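Local coordinates for secreted effector protein SifA (Salmonella typhimurium, PDB 3CXB) that interacts with host PLEKHM2 and is required for endosomal tubulation and the formation of Salmonella-induced filaments in epithelial cells, at residues H87-H90 against I96-R99; T61-T66 against V156-P161; K28-K33 against R48-M53; G196-E201 against H300-I305. All coordinates share one frame; numbering follows the deposited sequence.

Contact 1 (H87-H90 against I96-R99); sequences HNPH and IILR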
loop_
_atom_site.group_PDB
_atom_site.type_symbol
_atom_site.label_atom_id
_atom_site.label_comp_id
_atom_site.label_asym_id
_atom_site.label_seq_id
_atom_site.Cartn_x
_atom_site.Cartn_y
_atom_site.Cartn_z
ATOM N N HIS A 87 13.096 -4.519 9.510
ATOM C CA HIS A 87 13.250 -5.962 9.685
ATOM C C HIS A 87 12.145 -6.512 10.580
ATOM O O HIS A 87 11.479 -5.748 11.280
ATOM C CB HIS A 87 14.578 -6.237 10.376
ATOM C CG HIS A 87 14.600 -5.783 11.803
ATOM N ND1 HIS A 87 14.190 -6.588 12.846
ATOM C CD2 HIS A 87 14.896 -4.578 12.349
ATOM C CE1 HIS A 87 14.232 -5.897 13.972
ATOM N NE2 HIS A 87 14.656 -4.676 13.699
ATOM N N ASN A 88 11.974 -7.834 10.567
ATOM C CA ASN A 88 10.991 -8.505 11.417
ATOM C C ASN A 88 11.779 -9.113 12.559
ATOM O O ASN A 88 12.628 -9.973 12.337
ATOM C CB ASN A 88 10.290 -9.624 10.668
ATOM C CG ASN A 88 9.670 -9.153 9.400
ATOM O OD1 ASN A 88 10.367 -8.915 8.415
ATOM N ND2 ASN A 88 8.349 -8.988 9.407
ATOM N N PRO A 89 11.503 -8.690 13.801
ATOM C CA PRO A 89 12.257 -9.256 14.919
ATOM C C PRO A 89 12.320 -10.778 14.870
ATOM O O PRO A 89 11.289 -11.445 14.804
ATOM C CB PRO A 89 11.507 -8.726 16.142
ATOM C CG PRO A 89 10.102 -8.611 15.645
ATOM C CD PRO A 89 10.305 -7.984 14.288
ATOM N N HIS A 90 13.539 -11.311 14.882
ATOM C CA HIS A 90 13.758 -12.749 14.846
ATOM C C HIS A 90 12.836 -13.385 13.814
ATOM O O HIS A 90 12.223 -14.424 14.060
ATOM C CB HIS A 90 13.507 -13.348 16.236
ATOM C CG HIS A 90 14.381 -12.771 17.312
ATOM N ND1 HIS A 90 14.403 -11.425 17.609
ATOM C CD2 HIS A 90 15.261 -13.358 18.158
ATOM C CE1 HIS A 90 15.260 -11.207 18.592
ATOM N NE2 HIS A 90 15.794 -12.363 18.942
ATOM N N ILE A 96 6.688 -6.151 12.483
ATOM C CA ILE A 96 7.700 -5.522 11.637
ATOM C C ILE A 96 8.071 -4.164 12.225
ATOM O O ILE A 96 7.225 -3.456 12.775
ATOM C CB ILE A 96 7.236 -5.385 10.162
ATOM C CG1 ILE A 96 8.352 -4.740 9.340
ATOM C CG2 ILE A 96 5.961 -4.612 10.085
ATOM C CD1 ILE A 96 8.206 -4.925 7.863
ATOM N N ILE A 97 9.348 -3.811 12.121
ATOM C CA ILE A 97 9.855 -2.559 12.672
ATOM C C ILE A 97 10.603 -1.750 11.625
ATOM O O ILE A 97 11.291 -2.314 10.782
ATOM C CB ILE A 97 10.823 -2.861 13.809
ATOM C CG1 ILE A 97 10.186 -3.874 14.752
ATOM C CG2 ILE A 97 11.176 -1.602 14.545
ATOM C CD1 ILE A 97 11.092 -4.309 15.869
ATOM N N LEU A 98 10.467 -0.432 11.676
ATOM C CA LEU A 98 11.157 0.444 10.735
ATOM C C LEU A 98 11.853 1.388 11.668
ATOM O O LEU A 98 11.293 1.737 12.699
ATOM C CB LEU A 98 10.168 1.230 9.860
ATOM C CG LEU A 98 9.015 0.446 9.218
ATOM C CD1 LEU A 98 8.180 1.371 8.382
ATOM C CD2 LEU A 98 9.540 -0.659 8.356
ATOM N N ARG A 99 13.061 1.807 11.323
ATOM C CA ARG A 99 13.780 2.699 12.204
ATOM C C ARG A 99 14.885 3.493 11.541
ATOM O O ARG A 99 15.367 3.138 10.475
ATOM C CB ARG A 99 14.361 1.892 13.352
ATOM C CG ARG A 99 15.071 0.654 12.883
ATOM C CD ARG A 99 15.677 -0.104 14.047
ATOM N NE ARG A 99 16.430 -1.265 13.575
ATOM C CZ ARG A 99 17.280 -1.967 14.318
ATOM N NH1 ARG A 99 17.910 -3.002 13.779
ATOM N NH2 ARG A 99 17.502 -1.633 15.587
#

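Contact 2 (T61-T66 against V156-P161); sequences TRERLT and VDYPLP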
loop_
_atom_site.group_PDB
_atom_site.type_symbol
_atom_site.label_atom_id
_atom_site.label_comp_id
_atom_site.label_asym_id
_atom_site.label_seq_id
_atom_site.Cartn_x
_atom_site.Cartn_y
_atom_site.Cartn_z
ATOM N N THR A 61 -2.213 6.960 9.610
ATOM C CA THR A 61 -2.689 5.599 9.476
ATOM C C THR A 61 -1.430 4.760 9.455
ATOM O O THR A 61 -0.340 5.297 9.223
ATOM C CB THR A 61 -3.418 5.437 8.146
ATOM O OG1 THR A 61 -4.540 6.328 8.135
ATOM C CG2 THR A 61 -3.911 3.992 7.959
ATOM N N ARG A 62 -1.524 3.463 9.704
ATOM C CA ARG A 62 -0.288 2.700 9.645
ATOM C C ARG A 62 0.237 2.720 8.203
ATOM O O ARG A 62 1.439 2.896 7.972
ATOM C CB ARG A 62 -0.477 1.258 10.132
ATOM C CG ARG A 62 -1.283 0.348 9.246
ATOM C CD ARG A 62 -1.003 -1.106 9.614
ATOM N NE ARG A 62 -1.586 -1.487 10.898
ATOM C CZ ARG A 62 -1.153 -2.492 11.656
ATOM N NH1 ARG A 62 -0.114 -3.225 11.272
ATOM N NH2 ARG A 62 -1.773 -2.769 12.799
ATOM N N GLU A 63 -0.652 2.572 7.226
ATOM C CA GLU A 63 -0.182 2.575 5.859
ATOM C C GLU A 63 0.543 3.882 5.591
ATOM O O GLU A 63 1.670 3.880 5.097
ATOM C CB GLU A 63 -1.340 2.383 4.891
ATOM C CG GLU A 63 -0.954 2.349 3.407
ATOM C CD GLU A 63 -0.082 1.148 3.001
ATOM O OE1 GLU A 63 -0.293 0.609 1.887
ATOM O OE2 GLU A 63 0.827 0.754 3.775
ATOM N N ARG A 64 -0.075 5.002 5.955
ATOM C CA ARG A 64 0.549 6.313 5.733
ATOM C C ARG A 64 1.845 6.420 6.551
ATOM O O ARG A 64 2.789 7.131 6.173
ATOM C CB ARG A 64 -0.432 7.421 6.108
ATOM C CG ARG A 64 0.101 8.836 5.962
ATOM C CD ARG A 64 0.561 9.113 4.549
ATOM N NE ARG A 64 1.178 10.436 4.430
ATOM C CZ ARG A 64 2.083 10.747 3.507
ATOM N NH1 ARG A 64 2.597 11.970 3.461
ATOM N NH2 ARG A 64 2.479 9.823 2.636
ATOM N N LEU A 65 1.879 5.714 7.679
ATOM C CA LEU A 65 3.070 5.686 8.521
ATOM C C LEU A 65 4.223 5.112 7.710
ATOM O O LEU A 65 5.274 5.738 7.606
ATOM C CB LEU A 65 2.878 4.782 9.739
ATOM C CG LEU A 65 3.550 5.234 11.042
ATOM C CD1 LEU A 65 3.458 4.134 12.045
ATOM C CD2 LEU A 65 4.968 5.619 10.832
ATOM N N THR A 66 4.038 3.922 7.143
ATOM C CA THR A 66 5.118 3.311 6.368
ATOM C C THR A 66 5.545 4.165 5.182
ATOM O O THR A 66 6.751 4.261 4.901
ATOM C CB THR A 66 4.754 1.914 5.842
ATOM O OG1 THR A 66 3.786 2.042 4.792
ATOM C CG2 THR A 66 4.165 1.053 6.963
ATOM N N VAL A 156 11.259 -3.808 -4.375
ATOM C CA VAL A 156 10.315 -2.704 -4.444
ATOM C C VAL A 156 10.729 -1.619 -3.438
ATOM O O VAL A 156 10.176 -0.514 -3.437
ATOM C CB VAL A 156 8.911 -3.169 -4.083
ATOM C CG1 VAL A 156 8.335 -3.996 -5.191
ATOM C CG2 VAL A 156 8.966 -3.973 -2.801
ATOM N N ASP A 157 11.726 -1.946 -2.611
ATOM C CA ASP A 157 12.232 -1.067 -1.552
ATOM C C ASP A 157 11.048 -0.602 -0.712
ATOM O O ASP A 157 10.794 0.589 -0.537
ATOM C CB ASP A 157 12.970 0.118 -2.133
ATOM C CG ASP A 157 13.563 0.991 -1.069
ATOM O OD1 ASP A 157 13.599 0.567 0.107
ATOM O OD2 ASP A 157 14.000 2.104 -1.405
ATOM N N TYR A 158 10.328 -1.578 -0.183
ATOM C CA TYR A 158 9.153 -1.311 0.610
ATOM C C TYR A 158 8.689 -2.648 1.147
ATOM O O TYR A 158 8.988 -3.686 0.555
ATOM C CB TYR A 158 8.057 -0.767 -0.292
ATOM C CG TYR A 158 7.002 0.021 0.434
ATOM C CD1 TYR A 158 7.218 1.359 0.769
ATOM C CD2 TYR A 158 5.772 -0.549 0.749
ATOM C CE1 TYR A 158 6.233 2.116 1.390
ATOM C CE2 TYR A 158 4.773 0.198 1.368
ATOM C CZ TYR A 158 5.010 1.537 1.687
ATOM O OH TYR A 158 4.023 2.309 2.277
ATOM N N PRO A 159 7.962 -2.662 2.275
ATOM C CA PRO A 159 7.526 -3.979 2.742
ATOM C C PRO A 159 6.369 -4.451 1.873
ATOM O O PRO A 159 5.557 -3.647 1.410
ATOM C CB PRO A 159 7.127 -3.717 4.189
ATOM C CG PRO A 159 6.741 -2.289 4.189
ATOM C CD PRO A 159 7.755 -1.640 3.310
ATOM N N LEU A 160 6.310 -5.752 1.617
ATOM C CA LEU A 160 5.236 -6.281 0.789
ATOM C C LEU A 160 4.608 -7.486 1.471
ATOM O O LEU A 160 5.253 -8.172 2.280
ATOM C CB LEU A 160 5.766 -6.660 -0.611
ATOM C CG LEU A 160 6.497 -7.993 -0.875
ATOM C CD1 LEU A 160 7.489 -8.291 0.261
ATOM C CD2 LEU A 160 5.498 -9.135 -0.973
ATOM N N PRO A 161 3.338 -7.767 1.146
ATOM C CA PRO A 161 2.576 -8.884 1.706
ATOM C C PRO A 161 3.369 -10.199 1.746
ATOM O O PRO A 161 3.473 -10.883 0.734
ATOM C CB PRO A 161 1.371 -8.968 0.766
ATOM C CG PRO A 161 1.193 -7.573 0.342
ATOM C CD PRO A 161 2.583 -7.129 0.059
#

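Contact 3 (K28-K33 against R48-M53); sequences KVLWEK and RCLHEM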
loop_
_atom_site.group_PDB
_atom_site.type_symbol
_atom_site.label_atom_id
_atom_site.label_comp_id
_atom_site.label_asym_id
_atom_site.label_seq_id
_atom_site.Cartn_x
_atom_site.Cartn_y
_atom_site.Cartn_z
ATOM N N LYS A 28 12.957 19.156 17.858
ATOM C CA LYS A 28 14.193 19.918 17.641
ATOM C C LYS A 28 15.443 19.074 17.880
ATOM O O LYS A 28 16.459 19.249 17.206
ATOM C CB LYS A 28 14.255 21.155 18.544
ATOM C CG LYS A 28 13.356 22.259 18.099
ATOM C CD LYS A 28 13.458 23.444 19.014
ATOM C CE LYS A 28 12.397 24.488 18.654
ATOM N NZ LYS A 28 12.464 25.709 19.517
ATOM N N VAL A 29 15.367 18.167 18.844
ATOM C CA VAL A 29 16.493 17.303 19.127
ATOM C C VAL A 29 16.613 16.264 18.009
ATOM O O VAL A 29 17.713 15.878 17.627
ATOM C CB VAL A 29 16.333 16.607 20.516
ATOM C CG1 VAL A 29 15.003 15.938 20.602
ATOM C CG2 VAL A 29 17.424 15.576 20.735
ATOM N N LEU A 30 15.486 15.827 17.462
ATOM C CA LEU A 30 15.534 14.823 16.406
ATOM C C LEU A 30 15.998 15.456 15.119
ATOM O O LEU A 30 16.793 14.881 14.383
ATOM C CB LEU A 30 14.160 14.195 16.174
ATOM C CG LEU A 30 14.130 13.333 14.909
ATOM C CD1 LEU A 30 15.161 12.228 15.022
ATOM C CD2 LEU A 30 12.777 12.742 14.716
ATOM N N TRP A 31 15.494 16.655 14.861
ATOM C CA TRP A 31 15.840 17.354 13.642
ATOM C C TRP A 31 17.303 17.743 13.608
ATOM O O TRP A 31 17.941 17.681 12.556
ATOM C CB TRP A 31 14.971 18.593 13.472
ATOM C CG TRP A 31 15.223 19.282 12.173
ATOM C CD1 TRP A 31 15.747 20.529 11.997
ATOM C CD2 TRP A 31 15.013 18.743 10.865
ATOM N NE1 TRP A 31 15.884 20.801 10.662
ATOM C CE2 TRP A 31 15.437 19.722 9.942
ATOM C CE3 TRP A 31 14.512 17.525 10.381
ATOM C CZ2 TRP A 31 15.376 19.522 8.562
ATOM C CZ3 TRP A 31 14.456 17.326 9.012
ATOM C CH2 TRP A 31 14.885 18.322 8.119
ATOM N N GLU A 32 17.837 18.141 14.758
ATOM C CA GLU A 32 19.232 18.532 14.831
ATOM C C GLU A 32 20.134 17.340 14.583
ATOM O O GLU A 32 21.319 17.500 14.327
ATOM C CB GLU A 32 19.554 19.128 16.196
ATOM C CG GLU A 32 20.576 20.245 16.131
ATOM C CD GLU A 32 20.179 21.314 15.130
ATOM O OE1 GLU A 32 19.015 21.777 15.191
ATOM O OE2 GLU A 32 21.027 21.688 14.288
ATOM N N LYS A 33 19.582 16.139 14.649
ATOM C CA LYS A 33 20.396 14.959 14.426
ATOM C C LYS A 33 20.159 14.312 13.067
ATOM O O LYS A 33 21.013 13.577 12.570
ATOM C CB LYS A 33 20.139 13.935 15.535
ATOM C CG LYS A 33 20.551 14.428 16.922
ATOM C CD LYS A 33 20.427 13.357 17.996
ATOM C CE LYS A 33 20.940 13.893 19.331
ATOM N NZ LYS A 33 20.920 12.876 20.421
ATOM N N ARG A 48 8.305 18.559 6.818
ATOM C CA ARG A 48 6.858 18.489 6.801
ATOM C C ARG A 48 6.437 17.038 6.990
ATOM O O ARG A 48 5.382 16.765 7.554
ATOM C CB ARG A 48 6.303 19.060 5.497
ATOM C CG ARG A 48 5.052 19.913 5.707
ATOM C CD ARG A 48 5.297 20.993 6.756
ATOM N NE ARG A 48 4.130 21.847 6.966
ATOM C CZ ARG A 48 4.069 22.826 7.867
ATOM N NH1 ARG A 48 5.110 23.080 8.649
ATOM N NH2 ARG A 48 2.966 23.557 7.985
ATOM N N CYS A 49 7.262 16.108 6.521
ATOM C CA CYS A 49 6.981 14.689 6.700
ATOM C C CYS A 49 6.873 14.396 8.193
ATOM O O CYS A 49 5.847 13.929 8.689
ATOM C CB CYS A 49 8.112 13.841 6.138
ATOM S SG CYS A 49 8.033 13.520 4.383
ATOM N N LEU A 50 7.961 14.668 8.902
ATOM C CA LEU A 50 8.014 14.448 10.334
ATOM C C LEU A 50 6.806 15.085 10.990
ATOM O O LEU A 50 6.136 14.466 11.824
ATOM C CB LEU A 50 9.290 15.054 10.907
ATOM C CG LEU A 50 10.595 14.352 10.535
ATOM C CD1 LEU A 50 11.790 15.235 10.884
ATOM C CD2 LEU A 50 10.676 13.026 11.277
ATOM N N HIS A 51 6.518 16.325 10.612
ATOM C CA HIS A 51 5.391 17.009 11.212
ATOM C C HIS A 51 4.119 16.215 11.039
ATOM O O HIS A 51 3.395 15.978 12.012
ATOM C CB HIS A 51 5.191 18.396 10.631
ATOM C CG HIS A 51 3.962 19.070 11.136
ATOM N ND1 HIS A 51 2.724 18.894 10.555
ATOM C CD2 HIS A 51 3.768 19.902 12.189
ATOM C CE1 HIS A 51 1.822 19.593 11.222
ATOM N NE2 HIS A 51 2.428 20.213 12.218
ATOM N N GLU A 52 3.837 15.798 9.808
ATOM C CA GLU A 52 2.625 15.018 9.572
ATOM C C GLU A 52 2.646 13.727 10.395
ATOM O O GLU A 52 1.620 13.261 10.902
ATOM C CB GLU A 52 2.496 14.643 8.094
ATOM C CG GLU A 52 1.336 13.674 7.823
ATOM C CD GLU A 52 1.289 13.195 6.389
ATOM O OE1 GLU A 52 0.457 12.329 6.056
ATOM O OE2 GLU A 52 2.089 13.686 5.578
ATOM N N MET A 53 3.838 13.170 10.540
ATOM C CA MET A 53 3.996 11.905 11.224
ATOM C C MET A 53 3.860 11.899 12.711
ATOM O O MET A 53 3.266 10.985 13.271
ATOM C CB MET A 53 5.344 11.282 10.876
ATOM C CG MET A 53 5.612 9.981 11.612
ATOM S SD MET A 53 7.242 9.354 11.236
ATOM C CE MET A 53 7.857 9.003 12.833
#

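Contact 4 (G196-E201 against H300-I305); sequences GWKAQE and HAIFRI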
loop_
_atom_site.group_PDB
_atom_site.type_symbol
_atom_site.label_atom_id
_atom_site.label_comp_id
_atom_site.label_asym_id
_atom_site.label_seq_id
_atom_site.Cartn_x
_atom_site.Cartn_y
_atom_site.Cartn_z
ATOM N N GLY A 196 9.931 -2.748 -17.620
ATOM C CA GLY A 196 8.927 -2.572 -18.648
ATOM C C GLY A 196 7.544 -2.987 -18.193
ATOM O O GLY A 196 6.570 -2.273 -18.424
ATOM N N TRP A 197 7.455 -4.143 -17.543
ATOM C CA TRP A 197 6.176 -4.651 -17.057
ATOM C C TRP A 197 5.467 -3.639 -16.140
ATOM O O TRP A 197 4.236 -3.604 -16.068
ATOM C CB TRP A 197 6.396 -5.988 -16.323
ATOM C CG TRP A 197 6.075 -5.929 -14.879
ATOM C CD1 TRP A 197 6.693 -5.160 -13.930
ATOM C CD2 TRP A 197 5.006 -6.600 -14.214
ATOM N NE1 TRP A 197 6.065 -5.304 -12.716
ATOM C CE2 TRP A 197 5.027 -6.184 -12.862
ATOM C CE3 TRP A 197 4.030 -7.511 -14.630
ATOM C CZ2 TRP A 197 4.107 -6.648 -11.920
ATOM C CZ3 TRP A 197 3.113 -7.974 -13.692
ATOM C CH2 TRP A 197 3.160 -7.539 -12.350
ATOM N N LYS A 198 6.256 -2.825 -15.443
ATOM C CA LYS A 198 5.721 -1.820 -14.533
ATOM C C LYS A 198 4.866 -0.802 -15.263
ATOM O O LYS A 198 3.884 -0.303 -14.723
ATOM C CB LYS A 198 6.853 -1.088 -13.815
ATOM C CG LYS A 198 7.630 -1.946 -12.844
ATOM C CD LYS A 198 8.606 -1.086 -12.082
ATOM C CE LYS A 198 9.492 -1.903 -11.179
ATOM N NZ LYS A 198 10.503 -1.032 -10.503
ATOM N N ALA A 199 5.250 -0.486 -16.491
ATOM C CA ALA A 199 4.508 0.480 -17.280
ATOM C C ALA A 199 3.189 -0.135 -17.724
ATOM O O ALA A 199 2.180 0.557 -17.866
ATOM C CB ALA A 199 5.333 0.903 -18.485
ATOM N N GLN A 200 3.204 -1.446 -17.923
ATOM C CA GLN A 200 2.016 -2.164 -18.358
ATOM C C GLN A 200 1.032 -2.298 -17.208
ATOM O O GLN A 200 -0.075 -1.761 -17.257
ATOM C CB GLN A 200 2.406 -3.557 -18.867
ATOM C CG GLN A 200 1.240 -4.374 -19.417
ATOM C CD GLN A 200 0.548 -3.702 -20.601
ATOM O OE1 GLN A 200 1.176 -3.406 -21.619
ATOM N NE2 GLN A 200 -0.754 -3.462 -20.470
ATOM N N GLU A 201 1.458 -3.018 -16.174
ATOM C CA GLU A 201 0.651 -3.268 -14.984
ATOM C C GLU A 201 0.068 -1.969 -14.446
ATOM O O GLU A 201 -1.107 -1.898 -14.103
ATOM C CB GLU A 201 1.521 -3.950 -13.921
ATOM C CG GLU A 201 0.786 -4.472 -12.699
ATOM C CD GLU A 201 -0.261 -5.512 -13.035
ATOM O OE1 GLU A 201 0.048 -6.421 -13.833
ATOM O OE2 GLU A 201 -1.390 -5.424 -12.494
ATOM N N HIS A 300 0.464 -1.287 -4.465
ATOM C CA HIS A 300 0.853 -0.071 -3.743
ATOM C C HIS A 300 2.298 -0.128 -3.309
ATOM O O HIS A 300 2.963 0.901 -3.220
ATOM C CB HIS A 300 -0.032 0.174 -2.512
ATOM C CG HIS A 300 0.481 1.255 -1.613
ATOM N ND1 HIS A 300 1.382 1.010 -0.601
ATOM C CD2 HIS A 300 0.252 2.593 -1.600
ATOM C CE1 HIS A 300 1.687 2.149 -0.000
ATOM N NE2 HIS A 300 1.015 3.125 -0.587
ATOM N N ALA A 301 2.773 -1.338 -3.034
ATOM C CA ALA A 301 4.150 -1.555 -2.618
ATOM C C ALA A 301 5.075 -1.169 -3.769
ATOM O O ALA A 301 6.136 -0.562 -3.566
ATOM C CB ALA A 301 4.339 -3.011 -2.262
ATOM N N ILE A 302 4.649 -1.497 -4.987
ATOM C CA ILE A 302 5.459 -1.213 -6.173
ATOM C C ILE A 302 5.388 0.217 -6.670
ATOM O O ILE A 302 6.406 0.898 -6.747
ATOM C CB ILE A 302 5.078 -2.147 -7.351
ATOM C CG1 ILE A 302 5.408 -3.593 -6.987
ATOM C CG2 ILE A 302 5.822 -1.730 -8.625
ATOM C CD1 ILE A 302 4.698 -4.574 -7.860
ATOM N N PHE A 303 4.190 0.676 -6.997
ATOM C CA PHE A 303 4.038 2.023 -7.529
ATOM C C PHE A 303 3.868 3.116 -6.489
ATOM O O PHE A 303 3.917 4.310 -6.823
ATOM C CB PHE A 303 2.859 2.067 -8.514
ATOM C CG PHE A 303 2.897 0.973 -9.544
ATOM C CD1 PHE A 303 2.440 -0.302 -9.228
ATOM C CD2 PHE A 303 3.479 1.191 -10.788
ATOM C CE1 PHE A 303 2.556 -1.339 -10.128
ATOM C CE2 PHE A 303 3.598 0.158 -11.696
ATOM C CZ PHE A 303 3.143 -1.114 -11.362
ATOM N N ARG A 304 3.682 2.716 -5.234
ATOM C CA ARG A 304 3.483 3.670 -4.147
ATOM C C ARG A 304 2.310 4.579 -4.484
ATOM O O ARG A 304 2.394 5.809 -4.390
ATOM C CB ARG A 304 4.727 4.517 -3.912
ATOM C CG ARG A 304 4.898 4.897 -2.456
ATOM C CD ARG A 304 4.870 3.644 -1.531
ATOM N NE ARG A 304 5.720 2.548 -2.013
ATOM C CZ ARG A 304 7.050 2.588 -2.068
ATOM N NH1 ARG A 304 7.725 1.553 -2.538
ATOM N NH2 ARG A 304 7.716 3.645 -1.630
ATOM N N ILE A 305 1.223 3.936 -4.897
ATOM C CA ILE A 305 -0.026 4.580 -5.260
ATOM C C ILE A 305 -1.106 3.731 -4.631
ATOM O O ILE A 305 -1.009 2.502 -4.607
ATOM C CB ILE A 305 -0.259 4.560 -6.774
ATOM C CG1 ILE A 305 0.748 5.468 -7.464
ATOM C CG2 ILE A 305 -1.710 4.973 -7.092
ATOM C CD1 ILE A 305 0.428 5.681 -8.921
#

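Contact 1 (H87-H90 against I96-R99)
His-87 and Ile-97 pair across a beta hairpin, where strand 84-87 ends beside strand 96-101 at the border of an antiparallel sheet. Two backbone bonds join them, so this is a hydrogen-bonded pair. His-87 N donates to Ile-97 O at 3.1 Å. Ile-97 N returns a bond to His-87 O at 3.0 Å, with an N-H...O angle of 162°. Both side chains stand on the same face of the sheet and run side by side. The CE1 corner of the His-87 ring lies 4.0 Å from Ile-97 CD1. Arg-99 comes to the CD2 and NE2 atoms of the same ring, with its NE close to the ring plane. His-87 NE2 sits above one face of the guanidinium, near its rim, 3.7 Å from Arg-99 NH1. The two planes are 61° apart, so the groups are not stacked. His-87 CG lies between its own N and carbonyl carbon (chi1 69°), which places the ring beside the Ile-97 side chain and within reach of Arg-99. The charge of Arg-99 is met elsewhere, by a salt bridge from NH2 to Glu-108. Beyond the pair the chain leaves the strand. Pro-89 CD still touches Ile-97 CD1 at 4.1 Å. Asn-88 turns its amide to the other side, with ND2 3.8 Å from Ile-96 CB. That ND2 is hydrogen-bonded to Thr-95 O and Arg-150 O, which ties the start of the loop to its end and to strand 145-153. This is the loop end of a two-stranded antiparallel hairpin with a long connection, and its first strand forms one edge of a five-stranded sheet.

Contact 2 (T61-T66 against V156-P161)
Tyr-158 reaches Thr-66 from the start of strand 158-167. Val-156 lies in the turn before it. Asp-157 has positive phi (52°) and forms a G1 beta bulge together with Tyr-158. Its OD1 makes a salt bridge to Lys-73, further along helix 62-75. Tyr-158 comes next and carries the contact. Its CG is anti to the backbone N (chi1 -158°), which sends the phenol toward the helix. Tyr-158 OH donates to Thr-66 OG1 at 2.5 Å, and the two side chains meet at about a right angle. Thr-66 OG1 in turn donates to Glu-63 O at 2.8 Å, in the carbonyl plane and on a lone pair. Glu-63 OE2 stays 3.9 Å from Tyr-158 OH, too long for a bond. Pro-159 follows and lays its CD over one face of the Tyr-158 ring, offset toward the rim. The rings of Phe-70 and His-300 also meet that of Tyr-158, so the phenol is held between helix 62-75, helix 283-303 and its own strand. Leu-160 carries the strand on. The chemistry is a short chain of two hydrogen bonds in a buried place. The threonine hydroxyl accepts one bond and gives one, and the phenol proton is spent on a neutral oxygen.

Contact 3 (K28-K33 against R48-M53)
Leu-50 points from helix 42-54 at helix 25-34, and its two methyls divide between Leu-30 and Trp-31. CD1 goes to the tryptophan. It lies 3.6 Å from Trp-31 CE3 and 3.9 Å from Trp-31 CZ3, so it meets the six-membered part of the indole and approaches it obliquely. CD2 goes to the leucine, 4.0 Å from Leu-30 CD2, methyl against methyl. The Leu-50 chain slants across both partners. The Leu-30 side chain sets out toward the opposite helix. Trp-31 starts off to one flank, but its CG is anti to the backbone N (chi1 -175°), which brings CE3 and CZ3 of the six-membered ring back toward Leu-50. The backbones stay well apart, with 9.0 Å between Trp-31 CA and Leu-50 CA, and the touching is done by side-chain ends. The join is wholly apolar. The indole has a second partner in Lys-23, which makes a cation-pi contact with it. Leu-30 also touches Val-123 at the end of strand 118-123 and Met-124 just after it, while Met-53 packs on Leu-110 and Cys-121. On the flank toward helix 62-75, Cys-49 meets Ile-68 and Leu-72, and Glu-52 forms a salt bridge with Arg-64. Helix 42-54 therefore lies between helix 25-34 and helix 62-75, with sheet strands 108-114 and 118-123 against it.

Contact 4 (G196-E201 against H300-I305)
Phe-303 pushes the edge of its ring against the backbone of Lys-198, at the start of helix 197-220. The first turns of that helix carry Trp-197 and Glu-201, the tryptophan and glutamate of the WxxxE motif that marks this class of bacterial effectors. Lys-198 O lies near the ring plane, 3.1 Å from Phe-303 CE2 and 3.5 Å from Phe-303 CZ. The carbonyl thus faces the ring hydrogens and not the ring face. Phe-303 CG is anti to its own carbonyl carbon (chi1 -49°), which carries the ring end across to the other helix. Two CB atoms of helix 197-220 also approach the ring. Lys-198 CB is 4.1 Å from Phe-303 CE2, and Glu-201 CB is 4.1 Å from Phe-303 CZ. Ile-302 adds its CG2 over one face of the Phe-303 ring. The same CG2 comes no nearer than 4.5 Å to Lys-198 CE, at the edge of contact. Inside the motif, Glu-201 CB lies above one face of the Trp-197 ring, toward its rim. The Glu-201 carboxylate turns away from Phe-303, and OE1 takes a weak hydrogen bond from Ile-258 N. Trp-197 packs on Ile-258 and Met-261, and its ring meets that of His-255. The contact thus sets the last turn of helix 283-303 against the first turn of helix 197-220. Arg-304, just past the end of helix 283-303, has positive phi. Its side chain folds back, and Arg-304 NH1 donates to Ala-301 O at 2.8 Å with an N-H...O angle of 170°, the oxygen lying close to the guanidinium plane.

Overall arrangement
From the N terminus, contact 3 closes first. It is a short loop that pairs helix 25-34 with helix 42-54. Contact 2 opens next on helix 62-75 and closes on strand 158-167, enclosing the whole five-stranded sheet. Contact 1 is a hairpin nested inside that loop. Contact 4 follows in series and joins the start of helix 197-220 to the end of helix 283-303. None of the loops cross. Contact 2 touches all the others. Leu-98 and Ile-96 of contact 1 pack on Thr-66 and Pro-159, a salt bridge from Arg-64 to Glu-52 links it to contact 3, and Arg-304 of contact 4 lies against Tyr-158. Contacts 3 and 4 are farthest apart, with centres about 30 Å apart.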